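Local structure of FAD linked oxidase-like protein (Myceliophthora thermophila, 5L6G) at residues A[162-167]-A[181-186]; A[361-366]-A[426-431]; A[367-370]-A[374-377]. The protein oxidises the C1 hydroxyl of xylooligosaccharides and related sugars to lactones, passing the electrons through a bicovalently bound FAD to oxygen to give hydrogen peroxide. All blocks are in the same frame, centred on the assembly; numbering follows the deposited sequence.

Interaction 1: A[162-167]-A[181-186]. With FAD (flavin-adenine dinucleotide), chain D; XYP (beta-D-xylopyranose), chain J.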
loop_
_atom_site.group_PDB
_atom_site.type_symbol
_atom_site.label_atom_id
_atom_site.label_comp_id
_atom_site.label_asym_id
_atom_site.label_seq_id
_atom_site.Cartn_x
_atom_site.Cartn_y
_atom_site.Cartn_z
ATOM N N GLY A 162 -1.442 0.715 7.802
ATOM C CA GLY A 162 -1.093 1.627 6.713
ATOM C C GLY A 162 -1.601 1.093 5.394
ATOM O O GLY A 162 -2.027 1.828 4.504
ATOM N N HIS A 163 -1.561 -0.213 5.263
ATOM C CA HIS A 163 -1.908 -0.825 4.010
ATOM C C HIS A 163 -3.365 -0.588 3.643
ATOM O O HIS A 163 -3.643 -0.075 2.551
ATOM C CB HIS A 163 -1.567 -2.309 4.083
ATOM C CG HIS A 163 -1.759 -3.041 2.802
ATOM N ND1 HIS A 163 -0.871 -2.969 1.751
ATOM C CD2 HIS A 163 -2.723 -3.914 2.427
ATOM C CE1 HIS A 163 -1.291 -3.758 0.778
ATOM N NE2 HIS A 163 -2.402 -4.355 1.176
ATOM N N SER A 164 -4.290 -0.960 4.527
ATOM C CA SER A 164 -5.728 -0.955 4.191
ATOM C C SER A 164 -6.303 0.451 4.164
ATOM O O SER A 164 -7.308 0.693 3.522
ATOM C CB SER A 164 -6.549 -1.830 5.148
ATOM O OG SER A 164 -6.593 -1.286 6.461
ATOM N N LEU A 165 -5.659 1.377 4.850
ATOM C CA LEU A 165 -6.193 2.727 4.942
ATOM C C LEU A 165 -5.825 3.601 3.754
ATOM O O LEU A 165 -6.387 4.679 3.594
ATOM C CB LEU A 165 -5.776 3.404 6.255
ATOM C CG LEU A 165 -6.390 2.797 7.528
ATOM C CD1 LEU A 165 -5.774 3.448 8.750
ATOM C CD2 LEU A 165 -7.914 2.896 7.541
ATOM N N HIS A 166 -4.915 3.139 2.919
ATOM C CA HIS A 166 -4.560 3.901 1.737
ATOM C C HIS A 166 -4.710 3.159 0.440
ATOM O O HIS A 166 -4.261 3.660 -0.594
ATOM C CB HIS A 166 -3.143 4.389 1.856
ATOM C CG HIS A 166 -2.892 5.121 3.127
ATOM N ND1 HIS A 166 -2.498 4.483 4.277
ATOM C CD2 HIS A 166 -3.012 6.428 3.440
ATOM C CE1 HIS A 166 -2.370 5.372 5.248
ATOM N NE2 HIS A 166 -2.662 6.559 4.760
ATOM N N GLY A 167 -5.319 1.975 0.480
ATOM C CA GLY A 167 -5.573 1.221 -0.751
ATOM C C GLY A 167 -5.269 -0.247 -0.488
ATOM O O GLY A 167 -6.007 -0.904 0.260
ATOM N N ASP A 181 -11.231 -1.917 0.311
ATOM C CA ASP A 181 -12.583 -2.312 -0.088
ATOM C C ASP A 181 -13.214 -3.383 0.770
ATOM O O ASP A 181 -14.417 -3.655 0.660
ATOM C CB ASP A 181 -12.562 -2.767 -1.543
ATOM C CG ASP A 181 -12.162 -1.650 -2.477
ATOM O OD1 ASP A 181 -12.594 -0.510 -2.206
ATOM O OD2 ASP A 181 -11.429 -1.901 -3.458
ATOM N N TRP A 182 -12.416 -4.017 1.620
ATOM C CA TRP A 182 -12.938 -5.076 2.479
ATOM C C TRP A 182 -13.202 -4.579 3.894
ATOM O O TRP A 182 -13.758 -5.306 4.721
ATOM C CB TRP A 182 -12.000 -6.280 2.413
ATOM C CG TRP A 182 -12.101 -6.807 1.083
ATOM C CD1 TRP A 182 -11.406 -6.407 -0.000
ATOM C CD2 TRP A 182 -13.059 -7.755 0.626
ATOM N NE1 TRP A 182 -11.854 -7.056 -1.115
ATOM C CE2 TRP A 182 -12.866 -7.903 -0.754
ATOM C CE3 TRP A 182 -14.066 -8.500 1.258
ATOM C CZ2 TRP A 182 -13.617 -8.780 -1.518
ATOM C CZ3 TRP A 182 -14.811 -9.366 0.497
ATOM C CH2 TRP A 182 -14.588 -9.498 -0.878
ATOM N N ILE A 183 -12.862 -3.321 4.161
ATOM C CA ILE A 183 -13.184 -2.737 5.448
ATOM C C ILE A 183 -14.695 -2.517 5.517
ATOM O O ILE A 183 -15.282 -1.870 4.641
ATOM C CB ILE A 183 -12.461 -1.403 5.690
ATOM C CG1 ILE A 183 -10.945 -1.608 5.663
ATOM C CG2 ILE A 183 -12.923 -0.821 7.022
ATOM C CD1 ILE A 183 -10.149 -0.312 5.706
ATOM N N THR A 184 -15.329 -3.070 6.545
ATOM C CA THR A 184 -16.754 -2.816 6.768
ATOM C C THR A 184 -16.987 -1.830 7.920
ATOM O O THR A 184 -18.000 -1.136 7.941
ATOM C CB THR A 184 -17.554 -4.120 6.984
ATOM O OG1 THR A 184 -18.951 -3.822 7.015
ATOM C CG2 THR A 184 -17.179 -4.789 8.267
ATOM N N SER A 185 -16.071 -1.783 8.876
ATOM C CA SER A 185 -16.124 -0.771 9.922
ATOM C C SER A 185 -14.768 -0.636 10.607
ATOM O O SER A 185 -13.904 -1.503 10.488
ATOM C CB SER A 185 -17.225 -1.079 10.950
ATOM O OG SER A 185 -16.878 -2.191 11.758
ATOM N N ALA A 186 -14.596 0.461 11.327
ATOM C CA ALA A 186 -13.365 0.714 12.053
ATOM C C ALA A 186 -13.700 1.485 13.315
ATOM O O ALA A 186 -14.545 2.378 13.280
ATOM C CB ALA A 186 -12.405 1.532 11.212
HETATM P PA FAD D . 3.318 2.071 8.717
HETATM O O1A FAD D . 3.164 1.492 10.104
HETATM O O2A FAD D . 4.653 2.657 8.381
HETATM O O5B FAD D . 2.125 3.044 8.399
HETATM C C5B FAD D . 1.964 3.723 7.151
HETATM C C4B FAD D . 1.075 4.932 7.337
HETATM O O4B FAD D . -0.203 4.509 7.818
HETATM C C3B FAD D . 1.618 5.908 8.368
HETATM O O3B FAD D . 1.217 7.218 8.026
HETATM C C2B FAD D . 0.919 5.495 9.637
HETATM O O2B FAD D . 0.876 6.517 10.625
HETATM C C1B FAD D . -0.437 5.089 9.106
HETATM N N9A FAD D . -1.068 4.114 9.998
HETATM C C8A FAD D . -0.597 2.941 10.410
HETATM N N7A FAD D . -1.473 2.338 11.250
HETATM C C5A FAD D . -2.513 3.166 11.337
HETATM C C6A FAD D . -3.771 3.156 12.080
HETATM N N6A FAD D . -4.023 2.074 12.842
HETATM N N1A FAD D . -4.581 4.227 11.952
HETATM C C2A FAD D . -4.304 5.275 11.172
HETATM N N3A FAD D . -3.147 5.349 10.450
HETATM C C4A FAD D . -2.250 4.327 10.518
HETATM N N1 FAD D . 1.519 -2.041 -1.001
HETATM C C2 FAD D . 0.589 -2.521 -1.885
HETATM O O2 FAD D . -0.400 -1.796 -2.188
HETATM N N3 FAD D . 0.702 -3.769 -2.403
HETATM C C4 FAD D . 1.716 -4.606 -2.078
HETATM O O4 FAD D . 1.836 -5.771 -2.553
HETATM C C4X FAD D . 2.763 -4.156 -1.136
HETATM N N5 FAD D . 3.822 -4.928 -0.755
HETATM C C5X FAD D . 4.778 -4.503 0.152
HETATM C C6 FAD D . 5.846 -5.314 0.559
HETATM C C7 FAD D . 6.795 -4.821 1.469
HETATM C C7M FAD D . 7.941 -5.720 1.863
HETATM C C8 FAD D . 6.660 -3.446 2.062
HETATM C C8M FAD D . 7.634 -2.914 3.108
HETATM C C9 FAD D . 5.584 -2.666 1.653
HETATM C C9A FAD D . 4.647 -3.127 0.711
HETATM N N10 FAD D . 3.556 -2.331 0.271
HETATM C C10 FAD D . 2.593 -2.786 -0.632
HETATM C "C1'" FAD D . 3.350 -0.971 0.756
HETATM C "C2'" FAD D . 2.451 -0.918 1.949
HETATM O "O2'" FAD D . 1.109 -1.061 1.475
HETATM C "C3'" FAD D . 2.615 0.470 2.541
HETATM O "O3'" FAD D . 3.982 0.725 2.887
HETATM C "C4'" FAD D . 1.735 0.571 3.790
HETATM O "O4'" FAD D . 1.304 1.931 3.944
HETATM C "C5'" FAD D . 2.502 0.075 4.989
HETATM O "O5'" FAD D . 1.595 -0.182 6.064
HETATM P P FAD D . 2.216 -0.376 7.502
HETATM O O1P FAD D . 1.144 -0.435 8.543
HETATM O O2P FAD D . 3.207 -1.496 7.480
HETATM O O3P FAD D . 3.152 0.919 7.609
HETATM O O1 XYP J . -15.815 -7.418 -5.604
HETATM C C1 XYP J . -16.142 -6.403 -4.646
HETATM C C2 XYP J . -16.842 -7.033 -3.442
HETATM C C3 XYP J . -17.046 -6.018 -2.318
HETATM C C4 XYP J . -15.759 -5.236 -2.059
HETATM C C5 XYP J . -15.190 -4.669 -3.358
HETATM O O2 XYP J . -18.102 -7.554 -3.881
HETATM O O3 XYP J . -17.472 -6.669 -1.105
HETATM O O4 XYP J . -16.029 -4.178 -1.135
HETATM O O5 XYP J . -14.936 -5.741 -4.254
#
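Beside the spot where Ser-164 and Leu-165 meet Ile-183, the flat groups are occupied with ligands: a bound xylose lies over one face of the Trp-182 indole, its C4 4.1 Å above the plane and offset toward the rim, whereas both histidines turn their edges to FAD. His-163 ND1 and the ribityl O2' of FAD are hydrogen-bonded at 2.8 Å, and flavin N1 lies in the plane of that ring. His-166 ND1 gives Gly-162 O a practically straight bond of 2.7 Å (179°), on a lone pair; with NE2 bonded to Ser-215, the ring's rotation is fixed and CE1 faces FAD O4B. Across the contact, Ile-183 probes with CD1 alone, 3.7 Å from Ser-164 O and 4.3 Å from Leu-165 CD2. The other branch of the leucine, CD1, rests on the adenine, 3.4 Å from FAD C2A. Ser-164 OG bonds back to Val-160 O, one helical turn earlier. Within this PCMH-type FAD domain, helix 160-165, whose Gly-162 N also holds a FAD phosphate oxygen, sits between the cofactor and the sheet; Phe-223 and Phe-225 of strand 219-229 and Phe-207 of helix 204-213 pack around the same junction.

Interaction 2: A[361-366]-A[426-431]. With XYP (beta-D-xylopyranose), chain I.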
loop_
_atom_site.group_PDB
_atom_site.type_symbol
_atom_site.label_atom_id
_atom_site.label_comp_id
_atom_site.label_asym_id
_atom_site.label_seq_id
_atom_site.Cartn_x
_atom_site.Cartn_y
_atom_site.Cartn_z
ATOM N N ALA A 361 10.112 4.196 -22.614
ATOM C CA ALA A 361 10.928 3.085 -23.107
ATOM C C ALA A 361 12.381 3.489 -23.295
ATOM O O ALA A 361 13.287 2.740 -22.943
ATOM C CB ALA A 361 10.366 2.558 -24.418
ATOM N N GLU A 362 12.600 4.671 -23.869
ATOM C CA GLU A 362 13.953 5.157 -24.091
ATOM C C GLU A 362 14.629 5.343 -22.745
ATOM O O GLU A 362 15.775 4.996 -22.567
ATOM C CB GLU A 362 13.969 6.461 -24.907
ATOM C CG GLU A 362 13.600 6.222 -26.366
ATOM C CD GLU A 362 13.688 7.461 -27.249
ATOM O OE1 GLU A 362 14.443 8.409 -26.895
ATOM O OE2 GLU A 362 13.021 7.465 -28.308
ATOM N N TYR A 363 13.890 5.854 -21.781
ATOM C CA TYR A 363 14.455 6.016 -20.450
ATOM C C TYR A 363 14.845 4.650 -19.859
ATOM O O TYR A 363 15.882 4.506 -19.222
ATOM C CB TYR A 363 13.462 6.713 -19.540
ATOM C CG TYR A 363 14.145 7.329 -18.353
ATOM C CD1 TYR A 363 14.640 8.618 -18.419
ATOM C CD2 TYR A 363 14.322 6.608 -17.173
ATOM C CE1 TYR A 363 15.281 9.198 -17.332
ATOM C CE2 TYR A 363 14.961 7.174 -16.078
ATOM C CZ TYR A 363 15.444 8.475 -16.164
ATOM O OH TYR A 363 16.058 9.063 -15.072
ATOM N N TRP A 364 13.972 3.668 -20.071
ATOM C CA TRP A 364 14.163 2.317 -19.551
ATOM C C TRP A 364 15.450 1.743 -20.098
ATOM O O TRP A 364 16.323 1.309 -19.346
ATOM C CB TRP A 364 12.978 1.446 -19.975
ATOM C CG TRP A 364 12.847 0.091 -19.331
ATOM C CD1 TRP A 364 13.839 -0.805 -19.020
ATOM C CD2 TRP A 364 11.621 -0.552 -19.015
ATOM N NE1 TRP A 364 13.292 -1.952 -18.483
ATOM C CE2 TRP A 364 11.933 -1.826 -18.481
ATOM C CE3 TRP A 364 10.278 -0.168 -19.110
ATOM C CZ2 TRP A 364 10.947 -2.712 -18.038
ATOM C CZ3 TRP A 364 9.300 -1.048 -18.671
ATOM C CH2 TRP A 364 9.645 -2.313 -18.148
ATOM N N ILE A 365 15.582 1.798 -21.418
ATOM C CA ILE A 365 16.665 1.124 -22.105
ATOM C C ILE A 365 17.976 1.878 -21.958
ATOM O O ILE A 365 18.994 1.278 -21.694
ATOM C CB ILE A 365 16.311 0.874 -23.571
ATOM C CG1 ILE A 365 15.070 -0.011 -23.658
ATOM C CG2 ILE A 365 17.496 0.247 -24.301
ATOM C CD1 ILE A 365 15.193 -1.347 -22.948
ATOM N N GLU A 366 17.937 3.198 -22.060
ATOM C CA GLU A 366 19.152 3.997 -22.116
ATOM C C GLU A 366 19.609 4.523 -20.785
ATOM O O GLU A 366 20.774 4.854 -20.634
ATOM C CB GLU A 366 18.979 5.174 -23.087
ATOM C CG GLU A 366 18.614 4.758 -24.493
ATOM C CD GLU A 366 19.692 3.945 -25.179
ATOM O OE1 GLU A 366 20.875 3.975 -24.756
ATOM O OE2 GLU A 366 19.354 3.261 -26.153
ATOM N N PHE A 426 18.378 10.058 -6.625
ATOM C CA PHE A 426 16.959 10.357 -6.806
ATOM C C PHE A 426 16.636 10.763 -8.234
ATOM O O PHE A 426 15.535 10.550 -8.686
ATOM C CB PHE A 426 16.508 11.445 -5.838
ATOM C CG PHE A 426 16.915 11.174 -4.428
ATOM C CD1 PHE A 426 16.198 10.280 -3.663
ATOM C CD2 PHE A 426 18.056 11.770 -3.890
ATOM C CE1 PHE A 426 16.572 10.000 -2.371
ATOM C CE2 PHE A 426 18.441 11.492 -2.597
ATOM C CZ PHE A 426 17.709 10.599 -1.840
ATOM N N ALA A 427 17.597 11.361 -8.928
ATOM C CA ALA A 427 17.386 11.830 -10.297
ATOM C C ALA A 427 16.982 10.680 -11.218
ATOM O O ALA A 427 16.294 10.892 -12.221
ATOM C CB ALA A 427 18.631 12.509 -10.816
ATOM N N PHE A 428 17.392 9.470 -10.880
ATOM C CA PHE A 428 17.043 8.297 -11.713
ATOM C C PHE A 428 15.518 8.084 -11.760
ATOM O O PHE A 428 14.897 8.224 -12.808
ATOM C CB PHE A 428 17.808 7.039 -11.246
ATOM C CG PHE A 428 17.206 5.738 -11.716
ATOM C CD1 PHE A 428 16.711 5.609 -13.008
ATOM C CD2 PHE A 428 17.168 4.631 -10.877
ATOM C CE1 PHE A 428 16.129 4.407 -13.429
ATOM C CE2 PHE A 428 16.608 3.432 -11.306
ATOM C CZ PHE A 428 16.084 3.326 -12.575
ATOM N N LEU A 429 14.900 7.730 -10.651
ATOM C CA LEU A 429 13.448 7.584 -10.677
ATOM C C LEU A 429 12.733 8.885 -10.986
ATOM O O LEU A 429 11.679 8.858 -11.621
ATOM C CB LEU A 429 12.917 6.973 -9.389
ATOM C CG LEU A 429 13.410 5.550 -9.147
ATOM C CD1 LEU A 429 12.712 4.987 -7.922
ATOM C CD2 LEU A 429 13.217 4.640 -10.364
ATOM N N ASP A 430 13.285 10.026 -10.564
ATOM C CA ASP A 430 12.636 11.307 -10.864
ATOM C C ASP A 430 12.512 11.528 -12.365
ATOM O O ASP A 430 11.466 11.996 -12.849
ATOM C CB ASP A 430 13.384 12.490 -10.208
ATOM C CG ASP A 430 13.176 12.544 -8.696
ATOM O OD1 ASP A 430 12.333 11.757 -8.195
ATOM O OD2 ASP A 430 13.864 13.359 -8.011
ATOM N N GLY A 431 13.582 11.217 -13.091
ATOM C CA GLY A 431 13.618 11.398 -14.520
ATOM C C GLY A 431 12.659 10.432 -15.200
ATOM O O GLY A 431 12.013 10.776 -16.191
HETATM O O1 XYP I . 14.330 11.502 1.532
HETATM C C1 XYP I . 14.041 12.351 0.445
HETATM C C2 XYP I . 15.264 13.227 0.169
HETATM C C3 XYP I . 14.977 14.086 -1.038
HETATM C C4 XYP I . 14.652 13.177 -2.207
HETATM C C5 XYP I . 13.497 12.264 -1.860
HETATM O O2 XYP I . 15.595 14.051 1.303
HETATM O O3 XYP I . 16.115 14.872 -1.384
HETATM O O4 XYP I . 14.346 14.001 -3.326
HETATM O O5 XYP I . 13.781 11.521 -0.674
#
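Tyr-363 and Phe-428 join two helices on the back of the eight-stranded antiparallel sheet, in a helix pair that runs roughly antiparallel: the short axes make an angle of 150° and come no closer than 11.2 Å. Tyr-363 spans that gap almost alone. With CG anti to the backbone N (chi1 -160°), the ring leaves helix 354-368 pointing at helix 426-437, and OH donates to Phe-428 O at 2.7 Å. Tyr-363 OH lies in the carbonyl plane, on a lone pair of Phe-428 O, with a C=O...OH angle of 123°, so it reaches the oxygen from the side. This bond pins the outer end of the ring.

One face of the ring lies on backbone: Gly-431 is beneath it, its C atom 3.6 Å from Tyr-363 CE1 and its CA 3.4 Å from Tyr-363 OH; having no side chain, the glycine lets the phenol come down on the helix itself. At the ring's other flank, Tyr-363 CE2 meets the edge of the Phe-428 ring, 3.9 Å from CD1, while Leu-429 CD2 lies over a face of that phenylalanine. Trp-432 continues the aromatic cluster, meeting the rings of both Tyr-363 and Trp-364.

Phe-426 has a different task: it carries a bound xylose on one face, C4 standing 3.5 Å above the ring centre, and Arg-56 hydrogen-bonds the same sugar. Asp-430 is tied to the sheet by a salt bridge to Lys-345. Helices laid over one side of a large antiparallel sheet are characteristic of the substrate domain in this family of FAD-linked oxidases.

Interaction 3: A[367-370]-A[374-377]. With XYS (alpha-D-xylopyranose), chain K; XYP (beta-D-xylopyranose), chain H.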
loop_
_atom_site.group_PDB
_atom_site.type_symbol
_atom_site.label_atom_id
_atom_site.label_comp_id
_atom_site.label_asym_id
_atom_site.label_seq_id
_atom_site.Cartn_x
_atom_site.Cartn_y
_atom_site.Cartn_z
ATOM N N THR A 367 18.699 4.619 -19.817
ATOM C CA THR A 367 19.057 5.129 -18.505
ATOM C C THR A 367 18.898 4.047 -17.442
ATOM O O THR A 367 19.887 3.620 -16.834
ATOM C CB THR A 367 18.255 6.408 -18.177
ATOM O OG1 THR A 367 18.571 7.403 -19.163
ATOM C CG2 THR A 367 18.622 6.945 -16.799
ATOM N N ALA A 368 17.661 3.585 -17.234
ATOM C CA ALA A 368 17.391 2.619 -16.151
ATOM C C ALA A 368 18.299 1.390 -16.256
ATOM O O ALA A 368 18.971 1.032 -15.286
ATOM C CB ALA A 368 15.927 2.206 -16.119
ATOM N N ASN A 369 18.391 0.801 -17.438
ATOM C CA ASN A 369 19.222 -0.396 -17.599
ATOM C C ASN A 369 20.695 -0.204 -17.244
ATOM O O ASN A 369 21.374 -1.160 -16.905
ATOM C CB ASN A 369 19.089 -0.949 -19.006
ATOM C CG ASN A 369 17.853 -1.795 -19.182
ATOM O OD1 ASN A 369 17.067 -2.006 -18.251
ATOM N ND2 ASN A 369 17.663 -2.280 -20.405
ATOM N N LYS A 370 21.168 1.039 -17.278
ATOM C CA LYS A 370 22.562 1.355 -16.976
ATOM C C LYS A 370 22.816 1.741 -15.537
ATOM O O LYS A 370 23.980 1.849 -15.131
ATOM C CB LYS A 370 23.040 2.497 -17.864
ATOM C CG LYS A 370 22.712 2.323 -19.334
ATOM C CD LYS A 370 23.163 0.987 -19.885
ATOM C CE LYS A 370 22.865 0.880 -21.377
ATOM N NZ LYS A 370 23.455 -0.363 -21.937
ATOM N N SER A 374 20.320 -1.994 -7.701
ATOM C CA SER A 374 19.177 -2.902 -7.821
ATOM C C SER A 374 17.833 -2.178 -7.883
ATOM O O SER A 374 17.171 -1.959 -6.847
ATOM C CB SER A 374 19.145 -3.863 -6.633
ATOM O OG SER A 374 20.297 -4.660 -6.583
ATOM N N TRP A 375 17.366 -1.901 -9.086
ATOM C CA TRP A 375 16.105 -1.246 -9.266
ATOM C C TRP A 375 15.088 -2.210 -9.891
ATOM O O TRP A 375 15.465 -3.214 -10.488
ATOM C CB TRP A 375 16.270 0.004 -10.115
ATOM C CG TRP A 375 16.700 -0.293 -11.508
ATOM C CD1 TRP A 375 17.973 -0.333 -11.975
ATOM C CD2 TRP A 375 15.856 -0.631 -12.606
ATOM N NE1 TRP A 375 17.981 -0.664 -13.297
ATOM C CE2 TRP A 375 16.687 -0.854 -13.710
ATOM C CE3 TRP A 375 14.468 -0.763 -12.764
ATOM C CZ2 TRP A 375 16.181 -1.190 -14.966
ATOM C CZ3 TRP A 375 13.973 -1.099 -13.978
ATOM C CH2 TRP A 375 14.819 -1.303 -15.077
ATOM N N TYR A 376 13.806 -1.926 -9.689
ATOM C CA TYR A 376 12.752 -2.599 -10.451
ATOM C C TYR A 376 11.609 -1.647 -10.708
ATOM O O TYR A 376 11.493 -0.601 -10.052
ATOM C CB TYR A 376 12.243 -3.886 -9.772
ATOM C CG TYR A 376 11.534 -3.728 -8.431
ATOM C CD1 TYR A 376 10.198 -3.305 -8.367
ATOM C CD2 TYR A 376 12.174 -4.053 -7.238
ATOM C CE1 TYR A 376 9.536 -3.182 -7.147
ATOM C CE2 TYR A 376 11.505 -3.940 -6.012
ATOM C CZ TYR A 376 10.189 -3.493 -5.988
ATOM O OH TYR A 376 9.505 -3.353 -4.793
ATOM N N ILE A 377 10.790 -2.007 -11.690
ATOM C CA ILE A 377 9.532 -1.338 -11.949
ATOM C C ILE A 377 8.419 -2.397 -11.968
ATOM O O ILE A 377 8.565 -3.473 -12.559
ATOM C CB ILE A 377 9.552 -0.526 -13.268
ATOM C CG1 ILE A 377 8.227 0.208 -13.473
ATOM C CG2 ILE A 377 9.837 -1.402 -14.475
ATOM C CD1 ILE A 377 8.275 1.209 -14.610
HETATM C C1 XYS K . 21.923 -5.090 -18.188
HETATM C C2 XYS K . 21.361 -3.847 -18.867
HETATM C C3 XYS K . 22.361 -3.274 -19.873
HETATM C C4 XYS K . 23.639 -2.976 -19.099
HETATM C C5 XYS K . 24.173 -4.286 -18.550
HETATM O O1 XYS K . 21.993 -6.122 -19.159
HETATM O O2 XYS K . 20.134 -4.169 -19.513
HETATM O O3 XYS K . 21.839 -2.098 -20.517
HETATM O O4 XYS K . 24.616 -2.357 -19.931
HETATM O O5 XYS K . 23.229 -4.849 -17.630
HETATM O O1 XYP H . 4.071 -3.997 -4.919
HETATM C C1 XYP H . 4.927 -4.678 -4.005
HETATM C C2 XYP H . 5.344 -6.016 -4.611
HETATM C C3 XYP H . 6.416 -6.694 -3.768
HETATM C C4 XYP H . 7.575 -5.733 -3.518
HETATM C C5 XYP H . 7.069 -4.407 -2.935
HETATM O O2 XYP H . 4.185 -6.847 -4.678
HETATM O O3 XYP H . 6.840 -7.925 -4.378
HETATM O O4 XYP H . 8.482 -6.298 -2.564
HETATM O O5 XYP H . 6.040 -3.839 -3.739
#
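Ala-368 and Trp-375 face each other with their CA atoms 8.0 Å apart, where the chain leaves helix 354-368 and runs through a short turn into strand 374-381. In this helix-turn-strand connection the tryptophan folds back on the helix end. Its CG sits between the backbone N and the carbonyl carbon (chi1 65°), which lays the indole flat under Ala-368: CB makes a CH-pi contact over the six-membered ring, 4.0 Å from its centroid and 25° off the normal. Trp-375 NE1 comes within 2.8 Å of Ala-368 O.

Asn-369 approaches the same indole differently, at its edge. OD1 lies near the ring plane, 3.5 Å from Trp-375 CZ2, with amide and indole nearly coplanar. The far side of the asparagine faces a bound alpha-xylose, along with Lys-370 and Ala-277. Phe-428 and Trp-432 of helix 426-437 meet the indole edge-to-face, burying it between helices and sheet.

The next strand residue, Tyr-376, takes the opposite side of the sheet, stacking on Tyr-414 and lining the xylose pocket at the flavin. Lys-370, back at the alpha-xylose, grips two neighbouring hydroxyls with one ammonium group, NZ donating to XYS O3 at 2.8 Å and to XYS O4 at 3.1 Å.

In the fold
Interactions 2 and 3 form one continuous unit, their centres 8 Å apart: helix 354-368 serves both, with probable hydrogen bonds from Ala-368 N to Tyr-363 O (2.8 Å) and from Asn-369 N to Trp-364 O (2.9 Å). Phe-428 welds them together, CE1 packing on Ala-368 CB at 3.5 Å and CE2 on Trp-375 CB. Both pack on the face of the sheet turned away from the substrate pocket, the side chains of Phe-428 and Trp-375 about 12 Å and 10 Å from that of substrate-binding Glu-412. Interaction 1 belongs to the FAD domain, its centre about 32 Å from that of interaction 3. The active site lies between: His-163 touches the flavin from one domain, Tyr-376 the substrate-pocket xylose from the other.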